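Local coordinates for protein methyltransferase (Streptococcus mutans, PDB 2B78) that is probably an S-adenosylmethionine-dependent methyltransferase that may act on RNA, although its substrate is not established, at residues A[12-17]-A[44-49]; A[72-77]-A[129-134]; A[278-283]-A[317-322]; A[291-296]-A[304-309]; A[209-214]-A[228-233]. All coordinates share one frame; numbering follows the deposited sequence.

Interactions 1 to 5 are spread along one chain, from residue 12 to residue 322. Interaction 1, in the PUA-like region, packs helix 8-16 against strand 45-54; interaction 2, with its centre about 22 Å from that of interaction 1, follows it along the chain and joins helix 71-83 to the break before helix 132-142. Interactions 5, 4 and 3 all lie in the methyltransferase part, among the helices and loops that connect the strands of its seven-stranded sheet. Interaction 5 closes first; then 291-296 and 304-309 meet within the span between 278-283 and 317-322, and interactions 3 and 4 share helix 306-319, their centres about 20 Å apart. The centres of interactions 1 and 3 are about 52 Å apart, so a probable RNA-binding region and the cofactor-binding fold lie on opposite sides of the chain's centre.

Interaction 1 (A[12-17]-A[44-49]); sequences KKLKRG and IFLGTA
L14 and L46 mark the point of closest backbone approach, their CA atoms 7.3 Å apart. At that point the last full turn of helix 8-16 lies beside the start of strand 45-54. The helix finishes at G17, whose positive phi belongs to a Schellman motif, with G17 N bonded to L14 O. Across from it the strand is irregular: L46 and G47 both face L38, a classic beta bulge.

Side-chain contact is a leucine pair. CD1 of L14 meets CD1 of L46 at 4.0 Å, methyl to methyl, and the two side chains cross at about a right angle. Each leucine has CG anti to its carbonyl carbon (chi1 -79° in L14, -62° in L46), which carries the branched end out into the gap between helix and strand. On the outer flank, CG of K15 comes to 4.3 Å from L46 CD2, so the aliphatic root of the lysine extends the greasy patch while NZ makes a long, weak ion pair with E11. L38 and Y26 also pack on L14, and V6 and S40 on L46.

Beside the leucine pair one water donates to both backbones, at 3.1 Å to L46 O and, weakly, at 3.4 Å to L14 O. The chemistry is therefore twofold: methyl packing joins helix to strand within the PUA-like domain, and water supplies the donors that two carbonyl oxygens, both acceptors, cannot offer each other.

Interaction 2 (A[72-77]-A[129-134]); sequences TYFIKL and YQIRDE
F74 reaches from helix 71-83 to I131 and E134, and its ring carries the whole contact. The backbones keep their distance, F74 and E134 having CA atoms 7.8 Å apart.

The apolar part is the meeting of F74 CZ with the CD1 methyl of I131 at 3.9 Å, the methyl arriving obliquely and the side chains crossing at about a right angle. I131 has CG1 between its backbone N and carbonyl carbon (chi1 62°), and chi2 near 180° then stretches CD1 out to the ring. I135 and A138, further along helix 132-142, also pack on F74, and F107 meets the ring edge-to-face.

The polar part is looser. E134 OE1 lies 4.1 Å from F74 CE2, near the ring plane and at its edge, with ring and carboxylate planes 89° apart. An oxygen there faces the slightly positive C-H rim, probably a mildly favourable placement.

I131 sits at the break between helices 126-130 and 132-142, serving as the N-cap position of the second. That second helix forms the beta-alpha-beta crossover between parallel strands 118-123 and 148-153 of the central mixed sheet, an arrangement consistent with the middle domain of RlmI-like methyltransferases.

Interaction 3 (A[278-283]-A[317-322]); sequences YARRHH and GLEILS
A279 presses its single methyl into the fork of I320: CB lies 3.7 Å from CG2 and 3.8 Å from CD1 of that isoleucine. The fork opens this way because I320 has CG1 between its backbone N and carbonyl carbon (chi1 58°), leaving CG2 anti to the carbonyl carbon, and both branches face the helix. A279 also meets L284, while I320 packs on I289 of strand 286-291.

One residue on, the backbones come closest, with R280 CA 6.8 Å from I320 CA. The arginine side chain crosses that of E319 at a slant, with R280 CD 3.5 Å from E319 OE1, and then bends at chi3. The guanidinium and carboxylate planes are nearly parallel, 12° apart, but OE2 is well out of the guanidinium plane, 4.2 Å from NH1, so the opposite charges are near each other and probably attract, but form no salt bridge. NH1 gives its hydrogen bond to Q316 OE1 instead, a turn earlier in helix 306-319.

These two helices are successive crossovers of a Rossmann-like methyltransferase fold: helix 272-281 leads into strand 286-291, and helix 306-319 leads on from it toward strand 325-331. V272, seen to bind S-adenosyl-L-homocysteine, begins the first helix, its side chain about 8 Å from that of I320.

Past R280 the helix winds up in a Schellman motif. H283 has positive phi as its C-prime residue, L284 N reaches A279 O, and H283 N bonds weakly to R280 O at 3.3 Å.

Interaction 4 (A[291-296]-A[304-309]); sequences IDPPSF and FSVSKD
P293 meets F304 and V306, and following its ring outward from the backbone gives the whole contact. CB comes first, 4.2 Å from F304 CD1, arriving obliquely to the phenyl ring. CG, the next atom, stands 4.2 Å from V306 CG2, the proline and valine side chains crossing at about a right angle. With CD the ring turns back to its own nitrogen, away from the phenylalanine. The proline thus sits against two apolar side chains at ordinary van der Waals distances, and Y310 adds a further wall.

F304 swings over to it with CG anti to the backbone N (chi1 -171°), and also rests on L313; V306 is backed by T331 and M336. Between these two residues S305 caps helix 306-319. Its OG accepts from K308 N at 3.3 Å, bent to 136° at the hydrogen, and its carbonyl O takes D309 N at 2.8 Å. The cap lies right before the helix, whose first residue is V306.

Just before the proline, D292 is fixed by S330 OG and Q199 NE2, one partner for each carboxylate oxygen. The Asp-Pro-Pro-Ser sequence at the end of strand 286-291 occupies the place of motif IV in class I methyltransferases, which in many nucleic-acid enzymes carries an Asp/Asn-Pro-Pro sequence beside the active site. F304 fits that setting, its side chain about 7 Å from that of V272, a residue of the S-adenosyl-L-homocysteine site.

Interaction 5 (A[209-214]-A[228-233]); sequences GSAAGK and VAAAMG
G233 brings its bare backbone up against G209 and A212, and it has the most surface buried of any residue here. G233 CA is 4.5 Å from G209 CA, an approach that suits two residues without side chains. The carbonyl does most of the touching: G233 O lies 3.6 Å from G209 CA and 3.6 Å from A212 CA, the latter a bent CA-H...O contact with 121° at the hydrogen. A212 CB brushes the same oxygen.

A211 comes second. Its methyl faces A230 CB at 4.4 Å, a small and rather loose apolar touch, with L206 of helix 200-210 packing beside it. The A211 backbone is tied in through water: A211 N donates to the water at 2.9 Å, and the water gives a weak bond to G233 O, bridging the segments just past the ends of helices 200-210 and 225-232.

G209 has positive phi as the C-prime residue of the Schellman motif that ends helix 200-210. A type II turn from A211 to K214, closed by K214 N to A211 O, then steers the chain into strand 215-219. Helix 225-232 links that strand to its parallel neighbour 237-242, so the contact sits at the C-terminal end of the helix of a beta-alpha-beta crossover in the Rossmann-like methyltransferase fold.

Interaction 1 (A[12-17]-A[44-49])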
# COMPACT_ATOMS: atom_id res chain seq x y z
N LYS A 12 -8.71 -21.10 17.09
CA LYS A 12 -7.69 -21.72 16.25
C LYS A 12 -6.85 -20.67 15.53
O LYS A 12 -5.64 -20.83 15.37
CB LYS A 12 -8.34 -22.68 15.24
CG LYS A 12 -9.32 -22.04 14.27
CD LYS A 12 -10.16 -23.09 13.52
CE LYS A 12 -9.58 -23.48 12.16
NZ LYS A 12 -8.30 -24.25 12.20
N LYS A 13 -7.48 -19.58 15.09
CA LYS A 13 -6.74 -18.54 14.40
C LYS A 13 -5.74 -17.88 15.36
O LYS A 13 -4.58 -17.69 15.01
CB LYS A 13 -7.69 -17.49 13.83
CG LYS A 13 -8.49 -18.02 12.64
CD LYS A 13 -9.57 -17.05 12.18
CE LYS A 13 -8.98 -15.86 11.44
NZ LYS A 13 -10.05 -15.01 10.84
N LEU A 14 -6.20 -17.55 16.56
CA LEU A 14 -5.33 -16.94 17.56
C LEU A 14 -4.14 -17.85 17.82
O LEU A 14 -3.00 -17.40 17.81
CB LEU A 14 -6.08 -16.69 18.87
CG LEU A 14 -6.99 -15.46 18.91
CD1 LEU A 14 -7.83 -15.46 20.18
CD2 LEU A 14 -6.12 -14.20 18.82
N LYS A 15 -4.41 -19.13 18.05
CA LYS A 15 -3.33 -20.08 18.32
C LYS A 15 -2.40 -20.27 17.13
O LYS A 15 -1.23 -20.62 17.30
CB LYS A 15 -3.91 -21.44 18.75
CG LYS A 15 -4.66 -21.39 20.08
CD LYS A 15 -5.00 -22.78 20.62
CE LYS A 15 -5.96 -23.54 19.72
NZ LYS A 15 -6.36 -24.86 20.30
N ARG A 16 -2.90 -20.02 15.92
CA ARG A 16 -2.11 -20.17 14.70
C ARG A 16 -1.23 -18.94 14.44
O ARG A 16 -0.37 -18.96 13.56
CB ARG A 16 -3.04 -20.38 13.51
CG ARG A 16 -2.36 -20.82 12.21
CD ARG A 16 -3.33 -20.70 11.05
NE ARG A 16 -4.66 -21.17 11.43
CZ ARG A 16 -5.79 -20.53 11.14
NH1 ARG A 16 -5.76 -19.40 10.45
NH2 ARG A 16 -6.95 -21.03 11.54
N GLY A 17 -1.47 -17.88 15.19
CA GLY A 17 -0.68 -16.67 15.01
C GLY A 17 -1.37 -15.55 14.26
O GLY A 17 -0.72 -14.58 13.85
N ILE A 44 -9.35 -20.94 29.05
CA ILE A 44 -7.90 -20.88 28.96
C ILE A 44 -7.48 -19.53 28.38
O ILE A 44 -8.09 -19.03 27.43
CB ILE A 44 -7.34 -22.00 28.05
CG1 ILE A 44 -7.84 -23.36 28.54
CG2 ILE A 44 -5.82 -21.95 28.06
CD1 ILE A 44 -7.51 -23.69 29.98
N PHE A 45 -6.44 -18.94 28.96
CA PHE A 45 -5.94 -17.63 28.51
C PHE A 45 -5.30 -17.71 27.13
O PHE A 45 -4.36 -18.48 26.92
CB PHE A 45 -4.93 -17.09 29.52
CG PHE A 45 -4.38 -15.74 29.17
CD1 PHE A 45 -5.22 -14.63 29.11
CD2 PHE A 45 -3.03 -15.58 28.90
CE1 PHE A 45 -4.72 -13.37 28.79
CE2 PHE A 45 -2.51 -14.32 28.58
CZ PHE A 45 -3.36 -13.22 28.53
N LEU A 46 -5.80 -16.91 26.19
CA LEU A 46 -5.27 -16.91 24.83
C LEU A 46 -4.45 -15.67 24.50
O LEU A 46 -3.78 -15.62 23.47
CB LEU A 46 -6.42 -17.05 23.82
CG LEU A 46 -7.25 -18.34 23.89
CD1 LEU A 46 -8.45 -18.22 22.95
CD2 LEU A 46 -6.39 -19.55 23.51
N GLY A 47 -4.52 -14.66 25.35
CA GLY A 47 -3.72 -13.47 25.09
C GLY A 47 -4.35 -12.13 25.40
O GLY A 47 -5.52 -12.03 25.77
N THR A 48 -3.54 -11.08 25.24
CA THR A 48 -3.96 -9.71 25.47
C THR A 48 -4.29 -9.11 24.11
O THR A 48 -3.58 -9.35 23.15
CB THR A 48 -2.82 -8.90 26.13
OG1 THR A 48 -2.49 -9.49 27.40
CG2 THR A 48 -3.24 -7.44 26.35
N ALA A 49 -5.37 -8.34 24.03
CA ALA A 49 -5.76 -7.74 22.76
C ALA A 49 -6.47 -6.41 22.98
O ALA A 49 -6.77 -6.04 24.12
CB ALA A 49 -6.68 -8.69 22.00
O HOH W 1 -2.16 -16.79 21.04

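Interaction 2 (A[72-77]-A[129-134])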
# COMPACT_ATOMS: atom_id res chain seq x y z
N THR A 72 7.09 1.56 27.46
CA THR A 72 8.16 0.57 27.32
C THR A 72 7.78 -0.55 26.36
O THR A 72 8.64 -1.07 25.63
CB THR A 72 8.55 -0.04 28.68
OG1 THR A 72 9.28 0.93 29.44
CG2 THR A 72 9.44 -1.27 28.48
N TYR A 73 6.51 -0.93 26.35
CA TYR A 73 6.06 -1.99 25.47
C TYR A 73 6.27 -1.57 24.01
O TYR A 73 6.66 -2.38 23.18
CB TYR A 73 4.59 -2.30 25.70
CG TYR A 73 4.10 -3.48 24.89
CD1 TYR A 73 4.44 -4.78 25.25
CD2 TYR A 73 3.31 -3.28 23.75
CE1 TYR A 73 3.99 -5.87 24.50
CE2 TYR A 73 2.86 -4.37 22.99
CZ TYR A 73 3.21 -5.65 23.38
OH TYR A 73 2.76 -6.73 22.65
N PHE A 74 6.03 -0.29 23.71
CA PHE A 74 6.21 0.19 22.35
C PHE A 74 7.69 0.37 22.00
O PHE A 74 8.09 0.18 20.85
CB PHE A 74 5.42 1.49 22.13
CG PHE A 74 3.93 1.28 22.07
CD1 PHE A 74 3.37 0.58 21.00
CD2 PHE A 74 3.11 1.72 23.09
CE1 PHE A 74 1.99 0.33 20.97
CE2 PHE A 74 1.74 1.48 23.06
CZ PHE A 74 1.18 0.78 22.00
N ILE A 75 8.51 0.73 22.99
CA ILE A 75 9.95 0.87 22.73
C ILE A 75 10.48 -0.49 22.25
O ILE A 75 11.25 -0.57 21.29
CB ILE A 75 10.70 1.32 24.02
CG1 ILE A 75 10.40 2.79 24.29
CG2 ILE A 75 12.20 1.11 23.87
CD1 ILE A 75 10.88 3.29 25.64
N LYS A 76 10.04 -1.55 22.92
CA LYS A 76 10.45 -2.91 22.56
C LYS A 76 9.99 -3.24 21.14
O LYS A 76 10.76 -3.77 20.34
CB LYS A 76 9.82 -3.93 23.52
CG LYS A 76 10.19 -3.75 24.99
CD LYS A 76 11.65 -4.10 25.25
CE LYS A 76 11.95 -4.11 26.75
NZ LYS A 76 13.38 -4.42 27.02
N LEU A 77 8.74 -2.93 20.83
CA LEU A 77 8.21 -3.20 19.50
C LEU A 77 8.99 -2.48 18.41
O LEU A 77 9.31 -3.06 17.37
CB LEU A 77 6.73 -2.80 19.40
CG LEU A 77 5.72 -3.77 20.02
CD1 LEU A 77 4.32 -3.23 19.82
CD2 LEU A 77 5.86 -5.15 19.37
N TYR A 129 -5.25 5.79 18.15
CA TYR A 129 -5.20 7.24 18.08
C TYR A 129 -5.28 7.82 19.49
O TYR A 129 -4.55 8.75 19.82
CB TYR A 129 -6.36 7.76 17.23
CG TYR A 129 -6.30 9.25 17.00
CD1 TYR A 129 -5.25 9.81 16.28
CD2 TYR A 129 -7.26 10.11 17.54
CE1 TYR A 129 -5.14 11.19 16.11
CE2 TYR A 129 -7.16 11.49 17.38
CZ TYR A 129 -6.10 12.03 16.66
OH TYR A 129 -5.98 13.38 16.51
N GLN A 130 -6.14 7.27 20.34
CA GLN A 130 -6.26 7.80 21.69
C GLN A 130 -5.01 7.57 22.55
O GLN A 130 -4.73 8.35 23.46
CB GLN A 130 -7.50 7.23 22.39
CG GLN A 130 -7.43 5.75 22.73
CD GLN A 130 -8.68 5.27 23.45
OE1 GLN A 130 -9.79 5.30 22.89
NE2 GLN A 130 -8.51 4.82 24.69
N ILE A 131 -4.24 6.53 22.25
CA ILE A 131 -3.03 6.28 23.03
C ILE A 131 -1.78 6.63 22.23
O ILE A 131 -0.70 6.11 22.51
CB ILE A 131 -2.89 4.81 23.47
CG1 ILE A 131 -2.79 3.90 22.24
CG2 ILE A 131 -4.07 4.40 24.34
CD1 ILE A 131 -2.33 2.50 22.55
N ARG A 132 -1.92 7.51 21.24
CA ARG A 132 -0.78 7.84 20.40
C ARG A 132 0.38 8.60 21.03
O ARG A 132 1.49 8.56 20.50
CB ARG A 132 -1.25 8.55 19.12
CG ARG A 132 -1.70 10.00 19.27
CD ARG A 132 -2.38 10.42 17.97
NE ARG A 132 -2.16 11.82 17.62
CZ ARG A 132 -2.75 12.85 18.22
NH1 ARG A 132 -3.61 12.64 19.21
NH2 ARG A 132 -2.48 14.08 17.82
N ASP A 133 0.15 9.28 22.15
CA ASP A 133 1.25 10.02 22.78
C ASP A 133 2.35 9.09 23.27
O ASP A 133 3.53 9.37 23.10
CB ASP A 133 0.74 10.89 23.94
CG ASP A 133 -0.00 12.12 23.46
OD1 ASP A 133 -0.04 12.34 22.24
OD2 ASP A 133 -0.55 12.86 24.31
N GLU A 134 1.97 7.98 23.89
CA GLU A 134 2.96 7.03 24.37
C GLU A 134 3.63 6.32 23.20
O GLU A 134 4.83 6.08 23.21
CB GLU A 134 2.32 6.02 25.33
CG GLU A 134 0.99 5.48 24.86
CD GLU A 134 0.26 4.75 25.96
OE1 GLU A 134 0.74 3.67 26.38
OE2 GLU A 134 -0.79 5.26 26.42

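Interaction 3 (A[278-283]-A[317-322])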
# COMPACT_ATOMS: atom_id res chain seq x y z
N TYR A 278 -11.91 6.60 -26.32
CA TYR A 278 -11.14 7.57 -27.09
C TYR A 278 -10.05 6.83 -27.87
O TYR A 278 -9.78 7.12 -29.04
CB TYR A 278 -10.48 8.57 -26.15
CG TYR A 278 -9.87 9.78 -26.84
CD1 TYR A 278 -10.69 10.78 -27.36
CD2 TYR A 278 -8.49 9.92 -26.95
CE1 TYR A 278 -10.14 11.90 -27.99
CE2 TYR A 278 -7.93 11.04 -27.58
CZ TYR A 278 -8.76 12.03 -28.10
OH TYR A 278 -8.23 13.14 -28.72
N ALA A 279 -9.44 5.87 -27.20
CA ALA A 279 -8.36 5.08 -27.79
C ALA A 279 -8.87 4.24 -28.95
O ALA A 279 -8.21 4.11 -29.99
CB ALA A 279 -7.75 4.19 -26.72
N ARG A 280 -10.05 3.64 -28.77
CA ARG A 280 -10.65 2.83 -29.83
C ARG A 280 -10.95 3.73 -31.02
O ARG A 280 -10.66 3.39 -32.17
CB ARG A 280 -11.93 2.17 -29.33
CG ARG A 280 -11.72 1.13 -28.23
CD ARG A 280 -12.98 0.28 -28.06
NE ARG A 280 -14.10 1.01 -27.48
CZ ARG A 280 -14.30 1.15 -26.17
NH1 ARG A 280 -13.46 0.60 -25.30
NH2 ARG A 280 -15.36 1.81 -25.72
N ARG A 281 -11.53 4.89 -30.73
CA ARG A 281 -11.89 5.87 -31.75
C ARG A 281 -10.71 6.36 -32.58
O ARG A 281 -10.82 6.53 -33.80
CB ARG A 281 -12.59 7.06 -31.08
CG ARG A 281 -12.84 8.26 -31.99
CD ARG A 281 -13.50 9.40 -31.22
NE ARG A 281 -14.77 8.99 -30.61
CZ ARG A 281 -14.99 8.83 -29.30
NH1 ARG A 281 -14.02 9.06 -28.40
NH2 ARG A 281 -16.18 8.44 -28.87
N HIS A 282 -9.57 6.58 -31.92
CA HIS A 282 -8.38 7.08 -32.60
C HIS A 282 -7.31 6.03 -32.91
O HIS A 282 -6.18 6.36 -33.29
CB HIS A 282 -7.78 8.22 -31.77
CG HIS A 282 -8.69 9.41 -31.68
ND1 HIS A 282 -8.90 10.26 -32.74
CD2 HIS A 282 -9.48 9.86 -30.68
CE1 HIS A 282 -9.78 11.18 -32.40
NE2 HIS A 282 -10.14 10.96 -31.15
N HIS A 283 -7.70 4.76 -32.77
CA HIS A 283 -6.82 3.62 -33.06
C HIS A 283 -5.51 3.67 -32.30
O HIS A 283 -4.45 3.34 -32.84
CB HIS A 283 -6.53 3.56 -34.56
CG HIS A 283 -7.73 3.23 -35.39
ND1 HIS A 283 -7.75 3.38 -36.77
CD2 HIS A 283 -8.95 2.76 -35.05
CE1 HIS A 283 -8.94 3.01 -37.23
NE2 HIS A 283 -9.68 2.63 -36.20
N GLY A 317 -8.71 -3.06 -22.05
CA GLY A 317 -7.29 -2.82 -22.24
C GLY A 317 -6.76 -3.70 -23.37
O GLY A 317 -5.95 -3.26 -24.19
N LEU A 318 -7.21 -4.95 -23.41
CA LEU A 318 -6.79 -5.88 -24.44
C LEU A 318 -7.14 -5.38 -25.84
O LEU A 318 -6.44 -5.68 -26.80
CB LEU A 318 -7.44 -7.25 -24.22
CG LEU A 318 -6.83 -8.04 -23.06
CD1 LEU A 318 -7.67 -9.26 -22.76
CD2 LEU A 318 -5.42 -8.43 -23.42
N GLU A 319 -8.21 -4.59 -25.93
CA GLU A 319 -8.65 -4.05 -27.22
C GLU A 319 -7.69 -3.01 -27.79
O GLU A 319 -7.69 -2.77 -29.00
CB GLU A 319 -10.04 -3.42 -27.08
CG GLU A 319 -11.15 -4.38 -26.67
CD GLU A 319 -12.50 -3.70 -26.64
OE1 GLU A 319 -12.95 -3.22 -27.71
OE2 GLU A 319 -13.11 -3.62 -25.56
N ILE A 320 -6.89 -2.38 -26.93
CA ILE A 320 -5.93 -1.39 -27.39
C ILE A 320 -4.48 -1.80 -27.07
O ILE A 320 -3.60 -0.95 -27.00
CB ILE A 320 -6.22 0.01 -26.79
CG1 ILE A 320 -6.21 -0.04 -25.26
CG2 ILE A 320 -7.57 0.52 -27.30
CD1 ILE A 320 -6.37 1.33 -24.59
N LEU A 321 -4.25 -3.10 -26.91
CA LEU A 321 -2.91 -3.61 -26.61
C LEU A 321 -2.25 -4.18 -27.86
O LEU A 321 -2.87 -4.97 -28.59
CB LEU A 321 -2.99 -4.71 -25.55
CG LEU A 321 -1.67 -5.23 -24.99
CD1 LEU A 321 -1.10 -4.18 -24.03
CD2 LEU A 321 -1.91 -6.55 -24.25
N SER A 322 -1.01 -3.80 -28.11
CA SER A 322 -0.28 -4.27 -29.29
C SER A 322 -0.11 -5.78 -29.31
O SER A 322 -0.30 -6.46 -28.29
CB SER A 322 1.12 -3.64 -29.34
OG SER A 322 1.05 -2.23 -29.29

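Interaction 4 (A[291-296]-A[304-309])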
# COMPACT_ATOMS: atom_id res chain seq x y z
N ILE A 291 -2.39 -1.19 -15.23
CA ILE A 291 -3.71 -0.93 -14.66
C ILE A 291 -3.57 -0.98 -13.14
O ILE A 291 -3.18 -2.01 -12.58
CB ILE A 291 -4.71 -1.99 -15.16
CG1 ILE A 291 -4.60 -2.11 -16.68
CG2 ILE A 291 -6.13 -1.63 -14.72
CD1 ILE A 291 -5.45 -3.21 -17.29
N ASP A 292 -3.88 0.12 -12.47
CA ASP A 292 -3.74 0.18 -11.02
C ASP A 292 -4.77 1.10 -10.37
O ASP A 292 -4.43 2.17 -9.87
CB ASP A 292 -2.32 0.63 -10.68
CG ASP A 292 -2.02 0.61 -9.20
OD1 ASP A 292 -2.41 -0.37 -8.53
OD2 ASP A 292 -1.38 1.57 -8.71
N PRO A 293 -6.05 0.70 -10.38
CA PRO A 293 -7.13 1.51 -9.80
C PRO A 293 -6.94 1.72 -8.30
O PRO A 293 -6.53 0.81 -7.58
CB PRO A 293 -8.39 0.69 -10.12
CG PRO A 293 -7.87 -0.71 -10.17
CD PRO A 293 -6.58 -0.56 -10.92
N PRO A 294 -7.22 2.94 -7.81
CA PRO A 294 -7.09 3.32 -6.39
C PRO A 294 -7.89 2.43 -5.45
O PRO A 294 -9.04 2.07 -5.74
CB PRO A 294 -7.60 4.76 -6.37
CG PRO A 294 -7.40 5.23 -7.76
CD PRO A 294 -7.81 4.04 -8.59
N SER A 295 -7.30 2.08 -4.31
CA SER A 295 -7.98 1.26 -3.33
C SER A 295 -8.58 2.19 -2.28
O SER A 295 -9.23 1.74 -1.34
CB SER A 295 -6.99 0.30 -2.65
OG SER A 295 -6.26 -0.48 -3.60
N PHE A 296 -8.34 3.49 -2.47
CA PHE A 296 -8.83 4.54 -1.56
C PHE A 296 -9.60 3.98 -0.37
O PHE A 296 -9.19 4.16 0.79
CB PHE A 296 -9.73 5.52 -2.31
CG PHE A 296 -8.98 6.64 -2.98
CD1 PHE A 296 -9.07 6.83 -4.36
CD2 PHE A 296 -8.23 7.53 -2.22
CE1 PHE A 296 -8.43 7.91 -4.99
CE2 PHE A 296 -7.58 8.60 -2.83
CZ PHE A 296 -7.68 8.80 -4.22
N PHE A 304 -13.73 2.94 -8.08
CA PHE A 304 -13.77 1.69 -8.83
C PHE A 304 -13.83 0.40 -8.00
O PHE A 304 -13.03 0.20 -7.08
CB PHE A 304 -12.57 1.64 -9.78
CG PHE A 304 -12.61 0.51 -10.76
CD1 PHE A 304 -12.31 -0.79 -10.37
CD2 PHE A 304 -12.98 0.74 -12.08
CE1 PHE A 304 -12.37 -1.84 -11.27
CE2 PHE A 304 -13.04 -0.30 -13.00
CZ PHE A 304 -12.74 -1.60 -12.59
N SER A 305 -14.80 -0.46 -8.32
CA SER A 305 -14.98 -1.74 -7.63
C SER A 305 -14.10 -2.82 -8.26
O SER A 305 -14.44 -3.36 -9.31
CB SER A 305 -16.44 -2.19 -7.71
OG SER A 305 -16.58 -3.53 -7.27
N VAL A 306 -12.99 -3.13 -7.61
CA VAL A 306 -12.08 -4.15 -8.12
C VAL A 306 -12.74 -5.53 -8.13
O VAL A 306 -12.76 -6.21 -9.16
CB VAL A 306 -10.80 -4.23 -7.25
CG1 VAL A 306 -9.95 -5.42 -7.68
CG2 VAL A 306 -10.02 -2.94 -7.38
N SER A 307 -13.28 -5.92 -6.99
CA SER A 307 -13.92 -7.21 -6.84
C SER A 307 -14.98 -7.48 -7.90
O SER A 307 -15.18 -8.64 -8.28
CB SER A 307 -14.55 -7.33 -5.45
OG SER A 307 -15.57 -6.36 -5.28
N LYS A 308 -15.62 -6.43 -8.39
CA LYS A 308 -16.68 -6.60 -9.38
C LYS A 308 -16.41 -6.20 -10.83
O LYS A 308 -16.83 -6.89 -11.75
CB LYS A 308 -17.95 -5.88 -8.92
CG LYS A 308 -18.80 -6.63 -7.90
CD LYS A 308 -18.02 -7.01 -6.64
CE LYS A 308 -18.91 -7.77 -5.67
NZ LYS A 308 -18.18 -8.22 -4.45
N ASP A 309 -15.71 -5.08 -11.04
CA ASP A 309 -15.47 -4.60 -12.40
C ASP A 309 -14.06 -4.67 -12.96
O ASP A 309 -13.82 -4.20 -14.08
CB ASP A 309 -15.95 -3.15 -12.52
CG ASP A 309 -17.37 -2.95 -12.01
OD1 ASP A 309 -18.19 -3.87 -12.18
OD2 ASP A 309 -17.65 -1.86 -11.46

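Interaction 5 (A[209-214]-A[228-233])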
# COMPACT_ATOMS: atom_id res chain seq x y z
N GLY A 209 14.35 -1.80 -17.27
CA GLY A 209 14.23 -2.00 -18.70
C GLY A 209 13.09 -2.90 -19.16
O GLY A 209 13.06 -3.31 -20.32
N SER A 210 12.14 -3.19 -18.28
CA SER A 210 11.03 -4.05 -18.66
C SER A 210 10.24 -3.45 -19.82
O SER A 210 9.63 -4.19 -20.59
CB SER A 210 10.10 -4.30 -17.46
OG SER A 210 9.37 -3.14 -17.10
N ALA A 211 10.24 -2.13 -19.94
CA ALA A 211 9.53 -1.44 -21.02
C ALA A 211 10.47 -0.74 -22.00
O ALA A 211 10.07 0.15 -22.74
CB ALA A 211 8.54 -0.43 -20.43
N ALA A 212 11.74 -1.15 -22.02
CA ALA A 212 12.71 -0.54 -22.92
C ALA A 212 12.28 -0.58 -24.38
O ALA A 212 11.96 -1.65 -24.91
CB ALA A 212 14.08 -1.21 -22.76
N GLY A 213 12.25 0.59 -25.01
CA GLY A 213 11.87 0.67 -26.42
C GLY A 213 10.41 0.36 -26.68
O GLY A 213 10.00 0.17 -27.83
N LYS A 214 9.60 0.33 -25.63
CA LYS A 214 8.18 0.02 -25.76
C LYS A 214 7.32 1.24 -25.43
O LYS A 214 7.77 2.14 -24.71
CB LYS A 214 7.81 -1.12 -24.82
CG LYS A 214 8.65 -2.38 -24.97
CD LYS A 214 8.57 -2.97 -26.37
CE LYS A 214 9.35 -4.29 -26.46
NZ LYS A 214 9.37 -4.82 -27.86
N VAL A 228 7.24 7.53 -14.92
CA VAL A 228 8.59 8.07 -14.78
C VAL A 228 9.60 6.92 -14.66
O VAL A 228 10.69 6.98 -15.22
CB VAL A 228 8.68 9.02 -13.53
CG1 VAL A 228 8.56 8.23 -12.24
CG2 VAL A 228 9.98 9.80 -13.57
N ALA A 229 9.21 5.85 -13.96
CA ALA A 229 10.08 4.67 -13.80
C ALA A 229 10.36 4.07 -15.18
O ALA A 229 11.51 3.79 -15.54
CB ALA A 229 9.38 3.64 -12.90
N ALA A 230 9.30 3.87 -15.95
CA ALA A 230 9.44 3.31 -17.29
C ALA A 230 10.32 4.22 -18.17
O ALA A 230 11.14 3.73 -18.95
CB ALA A 230 8.07 3.12 -17.91
N ALA A 231 10.14 5.53 -18.03
CA ALA A 231 10.92 6.49 -18.80
C ALA A 231 12.41 6.35 -18.49
O ALA A 231 13.26 6.43 -19.39
CB ALA A 231 10.44 7.92 -18.49
N MET A 232 12.73 6.16 -17.21
CA MET A 232 14.12 6.01 -16.77
C MET A 232 14.70 4.67 -17.21
O MET A 232 15.91 4.46 -17.17
CB MET A 232 14.22 6.13 -15.25
CG MET A 232 13.99 7.55 -14.72
SD MET A 232 15.10 8.77 -15.46
CE MET A 232 16.70 8.22 -14.80
N GLY A 233 13.81 3.77 -17.62
CA GLY A 233 14.21 2.45 -18.07
C GLY A 233 14.18 2.37 -19.59
O GLY A 233 14.13 1.29 -20.16
O HOH W 2 11.58 0.27 -19.17